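Local coordinates for protein lysyl oxidase (Pichia pastoris, PDB 1W7C) that probably oxidises primary amines, including peptidyl lysine side chains, to aldehydes, using copper and a topaquinone cofactor formed from one of its own tyrosines, at residues 50-61 with 81-91. Residues are numbered along the deposited sequence; the frame is centred on the assembly and turned at random.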
loop_
_atom_site.group_PDB
_atom_site.type_symbol
_atom_site.label_atom_id
_atom_site.label_comp_id
_atom_site.label_asym_id
_atom_site.label_seq_id
_atom_site.Cartn_x
_atom_site.Cartn_y
_atom_site.Cartn_z
ATOM N N PHE A 50 18.736 44.960 -2.019
ATOM C CA PHE A 50 18.951 44.439 -3.366
ATOM C C PHE A 50 20.241 44.945 -4.034
ATOM O O PHE A 50 20.604 44.477 -5.123
ATOM C CB PHE A 50 17.775 44.812 -4.286
ATOM C CG PHE A 50 16.430 44.209 -3.916
ATOM C CD1 PHE A 50 15.276 44.940 -4.172
ATOM C CD2 PHE A 50 16.288 42.925 -3.397
ATOM C CE1 PHE A 50 14.013 44.427 -3.889
ATOM C CE2 PHE A 50 15.025 42.400 -3.105
ATOM C CZ PHE A 50 13.887 43.141 -3.385
ATOM N N PHE A 51 20.920 45.900 -3.400
ATOM C CA PHE A 51 22.130 46.482 -3.965
ATOM C C PHE A 51 23.379 46.071 -3.189
ATOM O O PHE A 51 24.502 46.456 -3.541
ATOM C CB PHE A 51 21.974 48.001 -4.032
ATOM C CG PHE A 51 20.827 48.428 -4.902
ATOM C CD1 PHE A 51 19.583 48.687 -4.337
ATOM C CD2 PHE A 51 20.957 48.480 -6.294
ATOM C CE1 PHE A 51 18.508 49.056 -5.121
ATOM C CE2 PHE A 51 19.874 48.819 -7.095
ATOM C CZ PHE A 51 18.649 49.118 -6.511
ATOM N N SER A 52 23.168 45.278 -2.130
ATOM C CA SER A 52 24.255 44.681 -1.363
ATOM C C SER A 52 24.723 43.379 -1.982
ATOM O O SER A 52 24.073 42.830 -2.872
ATOM C CB SER A 52 23.797 44.333 0.060
ATOM O OG SER A 52 23.104 45.360 0.714
ATOM N N ASN A 53 25.832 42.865 -1.464
ATOM C CA ASN A 53 26.194 41.459 -1.654
ATOM C C ASN A 53 26.029 40.762 -0.334
ATOM O O ASN A 53 26.391 41.317 0.701
ATOM C CB ASN A 53 27.654 41.277 -2.081
ATOM C CG ASN A 53 28.075 42.208 -3.193
ATOM O OD1 ASN A 53 27.341 42.430 -4.153
ATOM N ND2 ASN A 53 29.304 42.732 -3.090
ATOM N N TYR A 54 25.515 39.542 -0.355
ATOM C CA TYR A 54 25.379 38.774 0.876
ATOM C C TYR A 54 25.358 37.290 0.599
ATOM O O TYR A 54 25.018 36.857 -0.483
ATOM C CB TYR A 54 24.140 39.173 1.660
ATOM C CG TYR A 54 22.837 39.125 0.892
ATOM C CD1 TYR A 54 22.068 37.984 0.854
ATOM C CD2 TYR A 54 22.371 40.245 0.228
ATOM C CE1 TYR A 54 20.859 37.950 0.169
ATOM C CE2 TYR A 54 21.166 40.233 -0.491
ATOM C CZ TYR A 54 20.413 39.091 -0.502
ATOM O OH TYR A 54 19.231 39.108 -1.208
ATOM N N VAL A 55 25.739 36.509 1.599
ATOM C CA VAL A 55 25.804 35.066 1.437
ATOM C C VAL A 55 24.475 34.402 1.846
ATOM O O VAL A 55 23.948 34.645 2.946
ATOM C CB VAL A 55 26.977 34.481 2.279
ATOM C CG1 VAL A 55 27.071 32.953 2.153
ATOM C CG2 VAL A 55 28.294 35.110 1.853
ATOM N N LEU A 56 23.969 33.525 0.992
ATOM C CA LEU A 56 22.773 32.746 1.345
ATOM C C LEU A 56 23.099 31.390 1.954
ATOM O O LEU A 56 22.665 31.087 3.058
ATOM C CB LEU A 56 21.850 32.523 0.131
ATOM C CG LEU A 56 21.002 33.663 -0.361
ATOM C CD1 LEU A 56 21.837 34.583 -1.223
ATOM C CD2 LEU A 56 19.807 33.098 -1.146
ATOM N N TRP A 57 23.834 30.587 1.178
ATOM C CA TRP A 57 24.017 29.164 1.454
ATOM C C TRP A 57 25.483 28.756 1.334
ATOM O O TRP A 57 26.224 29.309 0.509
ATOM C CB TRP A 57 23.181 28.336 0.477
ATOM C CG TRP A 57 21.720 28.529 0.660
ATOM C CD1 TRP A 57 21.045 28.681 1.847
ATOM C CD2 TRP A 57 20.744 28.650 -0.373
ATOM N NE1 TRP A 57 19.707 28.863 1.602
ATOM C CE2 TRP A 57 19.495 28.835 0.250
ATOM C CE3 TRP A 57 20.794 28.600 -1.779
ATOM C CZ2 TRP A 57 18.308 29.006 -0.475
ATOM C CZ3 TRP A 57 19.612 28.765 -2.501
ATOM C CH2 TRP A 57 18.387 28.961 -1.847
ATOM N N ILE A 58 25.886 27.831 2.199
ATOM C CA ILE A 58 27.199 27.203 2.184
ATOM C C ILE A 58 27.012 25.743 2.581
ATOM O O ILE A 58 26.591 25.470 3.701
ATOM C CB ILE A 58 28.178 27.852 3.192
ATOM C CG1 ILE A 58 28.370 29.340 2.909
ATOM C CG2 ILE A 58 29.502 27.106 3.137
ATOM C CD1 ILE A 58 29.193 30.075 3.964
ATOM N N GLU A 59 27.260 24.840 1.634
ATOM C CA GLU A 59 27.033 23.422 1.876
ATOM C C GLU A 59 28.038 22.542 1.150
ATOM O O GLU A 59 28.781 22.998 0.289
ATOM C CB GLU A 59 25.614 23.013 1.484
ATOM C CG GLU A 59 25.368 23.059 -0.005
ATOM C CD GLU A 59 24.131 22.297 -0.460
ATOM O OE1 GLU A 59 23.460 21.646 0.370
ATOM O OE2 GLU A 59 23.874 22.357 -1.682
ATOM N N THR A 60 28.035 21.251 1.498
ATOM C CA THR A 60 28.899 20.299 0.811
ATOM C C THR A 60 28.550 20.185 -0.662
ATOM O O THR A 60 27.384 19.999 -1.004
ATOM C CB THR A 60 28.764 18.949 1.458
ATOM O OG1 THR A 60 29.207 19.052 2.818
ATOM C CG2 THR A 60 29.652 17.908 0.770
ATOM N N LEU A 61 29.559 20.305 -1.524
ATOM C CA LEU A 61 29.436 19.919 -2.919
ATOM C C LEU A 61 29.870 18.460 -2.974
ATOM O O LEU A 61 31.063 18.161 -2.824
ATOM C CB LEU A 61 30.324 20.799 -3.802
ATOM C CG LEU A 61 30.281 20.473 -5.281
ATOM C CD1 LEU A 61 28.909 20.721 -5.878
ATOM C CD2 LEU A 61 31.328 21.316 -6.009
ATOM N N ARG A 81 37.282 17.796 -0.825
ATOM C CA ARG A 81 36.268 18.331 0.056
ATOM C C ARG A 81 36.031 19.762 -0.407
ATOM O O ARG A 81 36.917 20.616 -0.302
ATOM C CB ARG A 81 36.774 18.311 1.505
ATOM C CG ARG A 81 35.760 18.703 2.501
ATOM C CD ARG A 81 34.572 17.798 2.564
ATOM N NE ARG A 81 33.808 18.073 3.771
ATOM C CZ ARG A 81 32.610 17.548 4.052
ATOM N NH1 ARG A 81 32.041 16.653 3.249
ATOM N NH2 ARG A 81 32.000 17.872 5.176
ATOM N N ASN A 82 34.856 20.003 -0.974
ATOM C CA ASN A 82 34.501 21.280 -1.566
ATOM C C ASN A 82 33.165 21.740 -1.005
ATOM O O ASN A 82 32.306 20.912 -0.648
ATOM C CB ASN A 82 34.334 21.122 -3.073
ATOM C CG ASN A 82 35.637 20.852 -3.793
ATOM O OD1 ASN A 82 36.636 21.529 -3.576
ATOM N ND2 ASN A 82 35.623 19.869 -4.689
ATOM N N ALA A 83 32.980 23.056 -0.994
ATOM C CA ALA A 83 31.697 23.675 -0.707
ATOM C C ALA A 83 31.065 24.276 -1.960
ATOM O O ALA A 83 31.732 24.877 -2.773
ATOM C CB ALA A 83 31.883 24.767 0.342
ATOM N N ARG A 84 29.755 24.133 -2.039
ATOM C CA ARG A 84 28.890 24.954 -2.902
ATOM C C ARG A 84 28.419 26.116 -2.035
ATOM O O ARG A 84 27.939 25.915 -0.912
ATOM C CB ARG A 84 27.677 24.150 -3.338
ATOM C CG ARG A 84 26.570 24.983 -3.992
ATOM C CD ARG A 84 25.332 24.202 -4.278
ATOM N NE ARG A 84 24.263 25.015 -4.817
ATOM C CZ ARG A 84 23.065 25.162 -4.282
ATOM N NH1 ARG A 84 22.754 24.587 -3.110
ATOM N NH2 ARG A 84 22.163 25.939 -4.925
ATOM N N THR A 85 28.572 27.324 -2.554
ATOM C CA THR A 85 28.013 28.526 -1.910
ATOM C C THR A 85 27.148 29.263 -2.899
ATOM O O THR A 85 27.326 29.174 -4.105
ATOM C CB THR A 85 29.161 29.430 -1.398
ATOM O OG1 THR A 85 29.871 30.011 -2.512
ATOM C CG2 THR A 85 30.221 28.605 -0.618
ATOM N N VAL A 86 26.138 29.930 -2.387
ATOM C CA VAL A 86 25.298 30.786 -3.205
ATOM C C VAL A 86 25.356 32.161 -2.537
ATOM O O VAL A 86 25.044 32.302 -1.336
ATOM C CB VAL A 86 23.850 30.267 -3.320
ATOM C CG1 VAL A 86 23.041 31.162 -4.237
ATOM C CG2 VAL A 86 23.837 28.785 -3.784
ATOM N N VAL A 87 25.727 33.166 -3.348
ATOM C CA VAL A 87 25.969 34.521 -2.891
ATOM C C VAL A 87 25.139 35.433 -3.798
ATOM O O VAL A 87 25.164 35.310 -5.026
ATOM C CB VAL A 87 27.464 34.883 -2.982
ATOM C CG1 VAL A 87 27.727 36.326 -2.541
ATOM C CG2 VAL A 87 28.313 33.886 -2.183
ATOM N N TYR A 88 24.412 36.362 -3.190
ATOM C CA TYR A 88 23.779 37.419 -3.962
ATOM C C TYR A 88 24.761 38.549 -4.177
ATOM O O TYR A 88 25.363 39.033 -3.229
ATOM C CB TYR A 88 22.531 37.946 -3.264
ATOM C CG TYR A 88 21.900 39.054 -4.065
ATOM C CD1 TYR A 88 21.168 38.779 -5.218
ATOM C CD2 TYR A 88 22.111 40.391 -3.729
ATOM C CE1 TYR A 88 20.627 39.794 -5.977
ATOM C CE2 TYR A 88 21.555 41.395 -4.486
ATOM C CZ TYR A 88 20.833 41.097 -5.613
ATOM O OH TYR A 88 20.256 42.096 -6.358
ATOM N N PHE A 89 24.932 38.922 -5.436
ATOM C CA PHE A 89 25.722 40.096 -5.804
ATOM C C PHE A 89 24.849 41.211 -6.358
ATOM O O PHE A 89 24.328 41.101 -7.484
ATOM C CB PHE A 89 26.780 39.735 -6.839
ATOM C CG PHE A 89 27.870 38.850 -6.299
ATOM C CD1 PHE A 89 27.823 37.484 -6.499
ATOM C CD2 PHE A 89 28.910 39.374 -5.553
ATOM C CE1 PHE A 89 28.798 36.663 -6.000
ATOM C CE2 PHE A 89 29.909 38.552 -5.060
ATOM C CZ PHE A 89 29.851 37.187 -5.295
ATOM N N GLY A 90 24.758 42.306 -5.590
ATOM C CA GLY A 90 24.014 43.478 -5.988
ATOM C C GLY A 90 24.877 44.684 -6.306
ATOM O O GLY A 90 24.351 45.684 -6.738
ATOM N N GLU A 91 26.193 44.566 -6.144
ATOM C CA GLU A 91 27.099 45.692 -6.318
ATOM C C GLU A 91 27.206 46.174 -7.759
ATOM O O GLU A 91 27.673 47.288 -8.010
ATOM C CB GLU A 91 28.505 45.328 -5.795
ATOM C CG GLU A 91 29.225 44.266 -6.636
ATOM C CD GLU A 91 30.654 44.025 -6.216
ATOM O OE1 GLU A 91 30.945 44.129 -5.009
ATOM O OE2 GLU A 91 31.481 43.715 -7.109
HETATM O O HOH W 1 33.282 17.418 -1.256
HETATM O O HOH W 2 33.133 18.218 -4.847
#
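Asn53 uses both ends of its amide to grip Gly90 and Glu91, just past the end of the opposite strand. Asn53 OD1 accepts two backbone bonds, from Gly90 N (3.0 Å, in the carbonyl plane) and from Glu91 N, while Asn53 ND2 donates to Glu91 OE1 at 2.9 Å, meeting that oxygen from above the carboxylate plane. An amide suits the place because it offers acceptor and donor side by side; ND2 also reaches Asn41 O. A leucine here would probably leave the Gly90 and Glu91 amides without their shared acceptor and the Glu91 carboxylate free to swing. Next along, Tyr54 presents a ring face to Tyr88, whose CB sits 3.8 Å from the Tyr54 ring centroid in a CH-pi contact. Tyr88 CG lies anti to the backbone N (chi1 179°), which carries the ring past Ser52 to the loop leading into strand 53-61, where Tyr88 OH, on a phenol long enough to reach it, donates to Phe50 O at 2.7 Å. Strands 53-61 and 82-89 pair antiparallel in the small sheet of the N2 domain of copper amine oxidases, and a classic beta bulge interrupts them: Leu56 N and Trp57 N both donate to Val86 O. Beyond it, Val86 CG2 meets the Trp57 ring at its edge, 3.6 Å from Trp57 CE3, and also lies over one face of the Arg84 guanidinium. Arg84, extended from CG to NE, runs alongside Glu59 and makes a salt bridge from NH1 to Glu59 OE2 at 2.9 Å, the two planes 57° apart; its long chain lets the head meet a second acid, Glu99, through NE, so two carboxylates probably balance its charge. At the far end two waters join Leu61 O to Asn82 N and ND2. Further out, helix 26-39 packs against the branched side chains of Val55, Ile58 and Thr85, while on the other face Glu388 receives Trp57 NE1 and Asp135 holds the Tyr54 hydroxyl.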